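Uncharacterized protein (Treponema denticola ATCC 35404, PDB 6R9N) senses Fe(II) and oxygen for bacterial chemotaxis, using a di-iron site that stabilises an iron-peroxy species. Local coordinates at residues Tyr38-Arg43 against Val47-Gly52; Met129-Pro134 against Phe153-Glu158. One frame throughout, in Å; residues are numbered along the deposited sequence.

Contact 1 comes first along the chain and closes before contact 2 opens, both within one metallo-beta-lactamase-type domain. Their centres lie 11 Å apart, one in each of its two mixed sheets. Contact 1 is the hairpin of neighbouring strands 38-42 and 45-49; contact 2 spans strand 138-143, joining the edge strand 130-132 to strand 153-157. The two meet where the sheets face each other: I40 CD1 is 4.3 Å from D157 CG, and D42 packs on L133 and P134. H17 ties them further, as a shared partner of D42 and D157. Contacts 1 and 2 thus belong to the beta framework that carries the di-iron site.

Contact 1: residues Tyr38-Arg43 against Val47-Gly52; sequences YLIVDR and VLLDPG
Y38, L39 and I40 pair with L49, L48 and V47 in an antiparallel beta hairpin, part of the larger sheet of the metallo-beta-lactamase-type fold. The strand axes approach to 4.8 Å and run at 164° to each other. Backbone bonds carry the pairing. I40 and V47 form a hydrogen-bonded pair closed from both sides: I40 N reaches V47 O over 2.9 Å, and V47 N reaches I40 O over 2.7 Å. In the Y38-L49 pair the two bonds are unequal, for L49 N lies 2.9 Å from Y38 O whereas the return bond from Y38 N to L49 O is weak at 3.4 Å. Between them, the non-hydrogen-bonded pair L39-L48 lets the CA of L39 make a CH...O contact with V47 O.

Side-chain contacts form on both faces. Y38, I40, V47 and L49 share the face turned to F164 of the second sheet; Y38 CB lies 3.9 Å from L49 CB, and CD1 of I40 approaches CD1 of L49. The Y38 ring leads away from the hairpin to meet W21 and F164, and its OH bonds to P223 O, next to the iron ligand Q224. D50 bonds through OD2 to S79 OG, beside the ligand H80, so both segments are tied to loops of the metal site. On the opposite face, methyls of L39 and L48 lie against backbone carbonyls. CG anti to the backbone N (chi1 174°) swings the L39 side chain beside its own carbonyl carbon, and L39 CD1 comes 3.6 Å from V47 O, while L48 CD1 lies 3.5 Å from Y38 O.

Contact 2: residues Met129-Pro134 against Phe153-Glu158; sequences MSISLP and FGLYDE
I131 and L155 make a small apolar contact between strands two apart in the second sheet of the metallo-beta-lactamase-type sandwich, reaching across strand 138-143. Strands 130-132 and 153-157 each run antiparallel to this middle strand; I131 is hydrogen-bonded through its backbone to M139, and G154 to I142. The separation is wide, with the nearest CA atoms, those of I131 and D157, 9.6 Å apart, and side chains alone bridge it. Only 103 Å² is buried between the segments.

CD1 of I131 stands anti to CA about the CB-CG1 bond (chi2 164°), which carries it to 4.3 Å from L155 CD2. The two methyl groups meet at the ends of their branches. L155 also rests on M139 of the middle strand, and I131 on Y101 of the first sheet, so the contact belongs to the core between the sheets.

Further along, L133 crosses D157 at about a right angle. The D157 side chain, extended with CG anti to its N (chi1 -180°), directs its carboxylate to the L133 methyl. This carboxylate is held from its far oxygen, since OD2 accepts bonds from S160 OG and H17 NE2. That double grip probably fixes the rotation of the carboxylate, whose other oxygen, D157 OD1, lies 4.2 Å from L133 CD1.

Contact 1: residues Tyr38-Arg43 against Val47-Gly52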
ATOM      1  N   TYR A  38      -4.379 -16.811   8.072  1.00 27.91           N
ATOM      2  CA  TYR A  38      -4.369 -17.423   9.390  1.00 30.94           C
ATOM      3  C   TYR A  38      -5.714 -17.258  10.084  1.00 27.30           C
ATOM      4  O   TYR A  38      -6.487 -16.343   9.787  1.00 27.42           O
ATOM      5  CB  TYR A  38      -3.248 -16.852  10.252  1.00 28.23           C
ATOM      6  CG  TYR A  38      -1.875 -17.077   9.655  1.00 28.13           C
ATOM      7  CD1 TYR A  38      -1.161 -18.256   9.899  1.00 26.23           C
ATOM      8  CD2 TYR A  38      -1.288 -16.106   8.844  1.00 27.39           C
ATOM      9  CE1 TYR A  38       0.101 -18.451   9.356  1.00 27.38           C
ATOM     10  CE2 TYR A  38      -0.030 -16.291   8.301  1.00 25.37           C
ATOM     11  CZ  TYR A  38       0.659 -17.451   8.557  1.00 29.74           C
ATOM     12  OH  TYR A  38       1.907 -17.596   8.004  1.00 29.17           O
ATOM     13  N   LEU A  39      -6.001 -18.197  10.982  1.00 25.92           N
ATOM     14  CA  LEU A  39      -7.230 -18.192  11.759  1.00 25.97           C
ATOM     15  C   LEU A  39      -6.874 -18.480  13.207  1.00 27.99           C
ATOM     16  O   LEU A  39      -6.085 -19.391  13.488  1.00 26.85           O
ATOM     17  CB  LEU A  39      -8.231 -19.227  11.236  1.00 27.61           C
ATOM     18  CG  LEU A  39      -9.522 -19.446  12.033  1.00 25.76           C
ATOM     19  CD1 LEU A  39     -10.447 -18.251  11.887  1.00 25.39           C
ATOM     20  CD2 LEU A  39     -10.237 -20.725  11.563  1.00 27.06           C
ATOM     21  N   ILE A  40      -7.409 -17.672  14.112  1.00 27.59           N
ATOM     22  CA  ILE A  40      -7.384 -17.946  15.541  1.00 24.49           C
ATOM     23  C   ILE A  40      -8.797 -18.307  15.968  1.00 29.91           C
ATOM     24  O   ILE A  40      -9.755 -17.623  15.593  1.00 31.17           O
ATOM     25  CB  ILE A  40      -6.840 -16.752  16.335  1.00 29.72           C
ATOM     26  CG1 ILE A  40      -5.368 -16.541  15.981  1.00 29.24           C
ATOM     27  CG2 ILE A  40      -7.026 -16.974  17.829  1.00 30.13           C
ATOM     28  CD1 ILE A  40      -4.867 -15.144  16.260  1.00 34.21           C
ATOM     29  N   VAL A  41      -8.931 -19.411  16.704  1.00 30.55           N
ATOM     30  CA  VAL A  41     -10.198 -19.842  17.280  1.00 29.15           C
ATOM     31  C   VAL A  41     -10.027 -19.822  18.789  1.00 31.01           C
ATOM     32  O   VAL A  41      -9.018 -20.313  19.306  1.00 32.81           O
ATOM     33  CB  VAL A  41     -10.598 -21.249  16.783  1.00 35.35           C
ATOM     34  CG1 VAL A  41     -11.868 -21.743  17.483  1.00 35.64           C
ATOM     35  CG2 VAL A  41     -10.779 -21.256  15.273  1.00 29.68           C
ATOM     36  N   ASP A  42     -10.993 -19.235  19.489  1.00 32.52           N
ATOM     37  CA  ASP A  42     -10.897 -19.035  20.933  1.00 34.60           C
ATOM     38  C   ASP A  42     -12.298 -19.212  21.504  1.00 35.93           C
ATOM     39  O   ASP A  42     -13.203 -18.431  21.185  1.00 31.82           O
ATOM     40  CB  ASP A  42     -10.323 -17.653  21.273  1.00 30.20           C
ATOM     41  CG  ASP A  42      -9.833 -17.556  22.704  1.00 36.53           C
ATOM     42  OD1 ASP A  42     -10.660 -17.286  23.607  1.00 38.65           O
ATOM     43  OD2 ASP A  42      -8.621 -17.743  22.939  1.00 37.66           O
ATOM     44  N   ARG A  43     -12.474 -20.263  22.317  1.00 30.97           N
ATOM     45  CA  ARG A  43     -13.782 -20.630  22.858  1.00 35.44           C
ATOM     46  C   ARG A  43     -14.849 -20.598  21.768  1.00 36.27           C
ATOM     47  O   ARG A  43     -15.938 -20.050  21.946  1.00 38.03           O
ATOM     48  CB  ARG A  43     -14.164 -19.721  24.028  1.00 36.52           C
ATOM     49  CG  ARG A  43     -13.289 -19.896  25.267  1.00 38.77           C
ATOM     50  CD  ARG A  43     -13.806 -20.983  26.215  1.00 44.44           C
ATOM     51  NE  ARG A  43     -15.109 -20.651  26.794  0.70 44.46           N
ATOM     52  NH1 ARG A  43     -16.523 -19.602  28.277  0.88 49.83           N
ATOM     53  NH2 ARG A  43     -14.266 -19.260  28.436  1.00 45.91           N
ATOM     54  N   VAL A  47     -10.940 -15.303  14.758  1.00 28.33           N
ATOM     55  CA  VAL A  47     -10.234 -14.083  14.374  1.00 28.20           C
ATOM     56  C   VAL A  47      -9.489 -14.402  13.082  1.00 28.79           C
ATOM     57  O   VAL A  47      -8.657 -15.317  13.057  1.00 26.83           O
ATOM     58  CB  VAL A  47      -9.252 -13.604  15.463  1.00 29.63           C
ATOM     59  CG1 VAL A  47      -8.471 -12.378  14.989  1.00 27.30           C
ATOM     60  CG2 VAL A  47      -9.981 -13.333  16.791  1.00 25.77           C
ATOM     61  N   LEU A  48      -9.810 -13.683  12.013  1.00 28.18           N
ATOM     62  CA  LEU A  48      -9.251 -13.946  10.690  1.00 30.84           C
ATOM     63  C   LEU A  48      -8.130 -12.963  10.386  1.00 27.55           C
ATOM     64  O   LEU A  48      -8.338 -11.750  10.455  1.00 27.69           O
ATOM     65  CB  LEU A  48     -10.354 -13.838   9.639  1.00 27.80           C
ATOM     66  CG  LEU A  48     -10.109 -14.361   8.228  1.00 33.94           C
ATOM     67  CD1 LEU A  48      -9.565 -15.799   8.256  1.00 33.95           C
ATOM     68  CD2 LEU A  48     -11.420 -14.276   7.438  1.00 34.56           C
ATOM     69  N   LEU A  49      -6.961 -13.481   9.992  1.00 28.56           N
ATOM     70  CA  LEU A  49      -5.793 -12.646   9.723  1.00 26.90           C
ATOM     71  C   LEU A  49      -5.512 -12.564   8.224  1.00 31.37           C
ATOM     72  O   LEU A  49      -5.291 -13.593   7.570  1.00 27.81           O
ATOM     73  CB  LEU A  49      -4.558 -13.180  10.448  1.00 27.30           C
ATOM     74  CG  LEU A  49      -4.609 -13.371  11.959  1.00 27.24           C
ATOM     75  CD1 LEU A  49      -3.220 -13.502  12.530  1.00 25.74           C
ATOM     76  CD2 LEU A  49      -5.327 -12.231  12.624  1.00 29.33           C
ATOM     77  N   ASP A  50      -5.464 -11.325   7.701  1.00 28.16           N
ATOM     78  CA  ASP A  50      -5.130 -10.976   6.318  1.00 31.31           C
ATOM     79  C   ASP A  50      -5.737 -11.965   5.333  1.00 34.74           C
ATOM     80  O   ASP A  50      -5.019 -12.713   4.655  1.00 38.77           O
ATOM     81  CB  ASP A  50      -3.616 -10.896   6.135  1.00 31.92           C
ATOM     82  CG  ASP A  50      -3.044  -9.600   6.674  1.00 36.99           C
ATOM     83  OD1 ASP A  50      -3.766  -8.909   7.440  1.00 30.57           O
ATOM     84  OD2 ASP A  50      -1.880  -9.264   6.334  1.00 36.64           O
ATOM     85  N   PRO A  51      -7.063 -12.016   5.253  1.00 36.16           N
ATOM     86  CA  PRO A  51      -7.725 -12.999   4.403  1.00 39.82           C
ATOM     87  C   PRO A  51      -7.722 -12.637   2.931  1.00 42.31           C
ATOM     88  O   PRO A  51      -8.340 -13.356   2.141  1.00 49.26           O
ATOM     89  CB  PRO A  51      -9.152 -12.982   4.961  1.00 40.82           C
ATOM     90  CG  PRO A  51      -9.356 -11.521   5.295  1.00 36.08           C
ATOM     91  CD  PRO A  51      -8.008 -10.997   5.744  1.00 35.22           C
ATOM     92  N   GLY A  52      -7.026 -11.567   2.552  1.00 39.11           N
ATOM     93  CA  GLY A  52      -7.229 -10.996   1.239  1.00 45.28           C
ATOM     94  C   GLY A  52      -6.896 -11.954   0.121  1.00 49.70           C
ATOM     95  O   GLY A  52      -6.118 -12.896   0.263  1.00 54.68           O
TER

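Contact 2: residues Met129-Pro134 against Phe153-Glu158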
ATOM      1  N   MET A 129      -2.777  -1.661  20.086  1.00 28.94           N
ATOM      2  CA  MET A 129      -3.863  -1.879  21.029  1.00 31.14           C
ATOM      3  C   MET A 129      -3.967  -3.382  21.244  1.00 33.21           C
ATOM      4  O   MET A 129      -3.390  -4.174  20.496  1.00 26.44           O
ATOM      5  CB  MET A 129      -5.178  -1.301  20.508  1.00 29.61           C
ATOM      6  CG  MET A 129      -5.696  -2.028  19.262  1.00 28.83           C
ATOM      7  SD  MET A 129      -7.127  -1.294  18.457  1.00 34.07           S
ATOM      8  CE  MET A 129      -8.208  -0.984  19.855  1.00 35.21           C
ATOM      9  N   SER A 130      -4.700  -3.765  22.280  1.00 35.19           N
ATOM     10  CA  SER A 130      -4.966  -5.163  22.592  1.00 31.80           C
ATOM     11  C   SER A 130      -6.391  -5.557  22.212  1.00 33.60           C
ATOM     12  O   SER A 130      -7.300  -4.722  22.159  1.00 32.25           O
ATOM     13  CB  SER A 130      -4.708  -5.448  24.068  1.00 28.16           C
ATOM     14  OG  SER A 130      -3.313  -5.412  24.322  1.00 34.33           O
ATOM     15  N   ILE A 131      -6.570  -6.844  21.919  1.00 33.95           N
ATOM     16  CA  ILE A 131      -7.878  -7.444  21.677  1.00 32.12           C
ATOM     17  C   ILE A 131      -8.040  -8.597  22.664  1.00 37.53           C
ATOM     18  O   ILE A 131      -7.195  -9.501  22.707  1.00 34.61           O
ATOM     19  CB  ILE A 131      -8.003  -7.938  20.228  1.00 36.60           C
ATOM     20  CG1 ILE A 131      -7.593  -6.824  19.257  1.00 34.45           C
ATOM     21  CG2 ILE A 131      -9.409  -8.401  19.929  1.00 34.99           C
ATOM     22  CD1 ILE A 131      -7.313  -7.318  17.843  1.00 38.77           C
ATOM     23  N   SER A 132      -9.093  -8.539  23.490  1.00 32.95           N
ATOM     24  CA  SER A 132      -9.329  -9.545  24.524  1.00 35.38           C
ATOM     25  C   SER A 132     -10.033 -10.763  23.943  1.00 36.14           C
ATOM     26  O   SER A 132     -10.938 -10.638  23.112  1.00 38.26           O
ATOM     27  CB  SER A 132     -10.190  -8.980  25.660  1.00 37.27           C
ATOM     28  OG  SER A 132      -9.769  -7.696  26.075  1.00 39.29           O
ATOM     29  N   LEU A 133      -9.645 -11.941  24.403  1.00 32.21           N
ATOM     30  CA  LEU A 133     -10.288 -13.145  23.904  1.00 34.35           C
ATOM     31  C   LEU A 133     -11.132 -13.821  24.977  1.00 35.47           C
ATOM     32  O   LEU A 133     -10.867 -13.676  26.176  1.00 32.18           O
ATOM     33  CB  LEU A 133      -9.234 -14.131  23.394  1.00 34.09           C
ATOM     34  CG  LEU A 133      -8.438 -13.623  22.195  1.00 34.19           C
ATOM     35  CD1 LEU A 133      -7.427 -14.669  21.788  1.00 36.71           C
ATOM     36  CD2 LEU A 133      -9.371 -13.265  21.052  1.00 34.59           C
ATOM     37  N   PRO A 134     -12.153 -14.592  24.567  1.00 35.97           N
ATOM     38  CA  PRO A 134     -13.009 -15.286  25.543  1.00 37.68           C
ATOM     39  C   PRO A 134     -12.258 -16.194  26.499  1.00 39.44           C
ATOM     40  O   PRO A 134     -12.718 -16.382  27.629  1.00 41.90           O
ATOM     41  CB  PRO A 134     -13.970 -16.088  24.652  1.00 36.03           C
ATOM     42  CG  PRO A 134     -14.052 -15.332  23.400  1.00 36.12           C
ATOM     43  CD  PRO A 134     -12.721 -14.640  23.206  1.00 36.36           C
ATOM     44  N   PHE A 153       0.496  -3.212  11.146  1.00 20.25           N
ATOM     45  CA  PHE A 153       0.640  -3.903  12.420  1.00 23.90           C
ATOM     46  C   PHE A 153       0.807  -5.400  12.209  1.00 22.57           C
ATOM     47  O   PHE A 153       0.260  -5.990  11.270  1.00 25.90           O
ATOM     48  CB  PHE A 153      -0.571  -3.653  13.358  1.00 21.21           C
ATOM     49  CG  PHE A 153      -0.690  -2.239  13.800  1.00 25.27           C
ATOM     50  CD1 PHE A 153      -0.056  -1.807  14.959  1.00 28.27           C
ATOM     51  CD2 PHE A 153      -1.403  -1.319  13.042  1.00 22.80           C
ATOM     52  CE1 PHE A 153      -0.149  -0.490  15.365  1.00 24.30           C
ATOM     53  CE2 PHE A 153      -1.488   0.008  13.441  1.00 23.54           C
ATOM     54  CZ  PHE A 153      -0.857   0.420  14.595  1.00 22.44           C
ATOM     55  N   GLY A 154       1.568  -6.008  13.096  1.00 21.96           N
ATOM     56  CA  GLY A 154       1.493  -7.435  13.302  1.00 22.74           C
ATOM     57  C   GLY A 154       0.516  -7.748  14.415  1.00 25.73           C
ATOM     58  O   GLY A 154       0.005  -6.847  15.074  1.00 24.72           O
ATOM     59  N   LEU A 155       0.231  -9.038  14.602  1.00 24.56           N
ATOM     60  CA  LEU A 155      -0.649  -9.472  15.684  1.00 28.52           C
ATOM     61  C   LEU A 155       0.073 -10.559  16.458  1.00 28.38           C
ATOM     62  O   LEU A 155       0.435 -11.594  15.885  1.00 28.65           O
ATOM     63  CB  LEU A 155      -2.007  -9.967  15.142  1.00 29.57           C
ATOM     64  CG  LEU A 155      -3.196 -10.060  16.112  1.00 30.22           C
ATOM     65  CD1 LEU A 155      -3.059 -11.276  17.015  1.00 36.47           C
ATOM     66  CD2 LEU A 155      -3.310  -8.751  16.969  1.00 24.29           C
ATOM     67  N   TYR A 156       0.316 -10.304  17.737  1.00 26.60           N
ATOM     68  CA  TYR A 156       0.973 -11.255  18.622  1.00 25.65           C
ATOM     69  C   TYR A 156      -0.100 -11.969  19.430  1.00 27.26           C
ATOM     70  O   TYR A 156      -0.849 -11.331  20.177  1.00 26.08           O
ATOM     71  CB  TYR A 156       1.961 -10.564  19.555  1.00 24.11           C
ATOM     72  CG  TYR A 156       2.739 -11.539  20.394  1.00 27.93           C
ATOM     73  CD1 TYR A 156       3.407 -12.602  19.798  1.00 27.94           C
ATOM     74  CD2 TYR A 156       2.820 -11.402  21.773  1.00 27.31           C
ATOM     75  CE1 TYR A 156       4.131 -13.505  20.553  1.00 26.32           C
ATOM     76  CE2 TYR A 156       3.549 -12.311  22.535  1.00 30.14           C
ATOM     77  CZ  TYR A 156       4.197 -13.358  21.912  1.00 26.36           C
ATOM     78  OH  TYR A 156       4.920 -14.266  22.643  1.00 32.60           O
ATOM     79  N   ASP A 157      -0.226 -13.273  19.224  1.00 26.23           N
ATOM     80  CA  ASP A 157      -1.197 -14.091  19.940  1.00 27.85           C
ATOM     81  C   ASP A 157      -0.496 -14.514  21.221  1.00 29.49           C
ATOM     82  O   ASP A 157       0.386 -15.375  21.200  1.00 28.98           O
ATOM     83  CB  ASP A 157      -1.628 -15.275  19.075  1.00 27.69           C
ATOM     84  CG  ASP A 157      -2.658 -16.182  19.759  1.00 31.80           C
ATOM     85  OD1 ASP A 157      -3.631 -15.673  20.341  1.00 29.66           O
ATOM     86  OD2 ASP A 157      -2.498 -17.422  19.697  1.00 31.27           O
ATOM     87  N   GLU A 158      -0.846 -13.872  22.343  1.00 26.62           N
ATOM     88  CA  GLU A 158      -0.082 -14.091  23.569  1.00 30.39           C
ATOM     89  C   GLU A 158      -0.104 -15.555  23.997  1.00 28.78           C
ATOM     90  O   GLU A 158       0.926 -16.102  24.405  1.00 32.48           O
ATOM     91  CB  GLU A 158      -0.623 -13.204  24.694  1.00 30.09           C
ATOM     92  CG  GLU A 158      -0.142 -11.763  24.591  1.00 36.95           C
ATOM     93  CD  GLU A 158      -0.691 -10.870  25.687  1.00 42.57           C
ATOM     94  OE1 GLU A 158      -0.217  -9.730  25.799  1.00 46.48           O
ATOM     95  OE2 GLU A 158      -1.602 -11.293  26.435  1.00 47.87           O
TER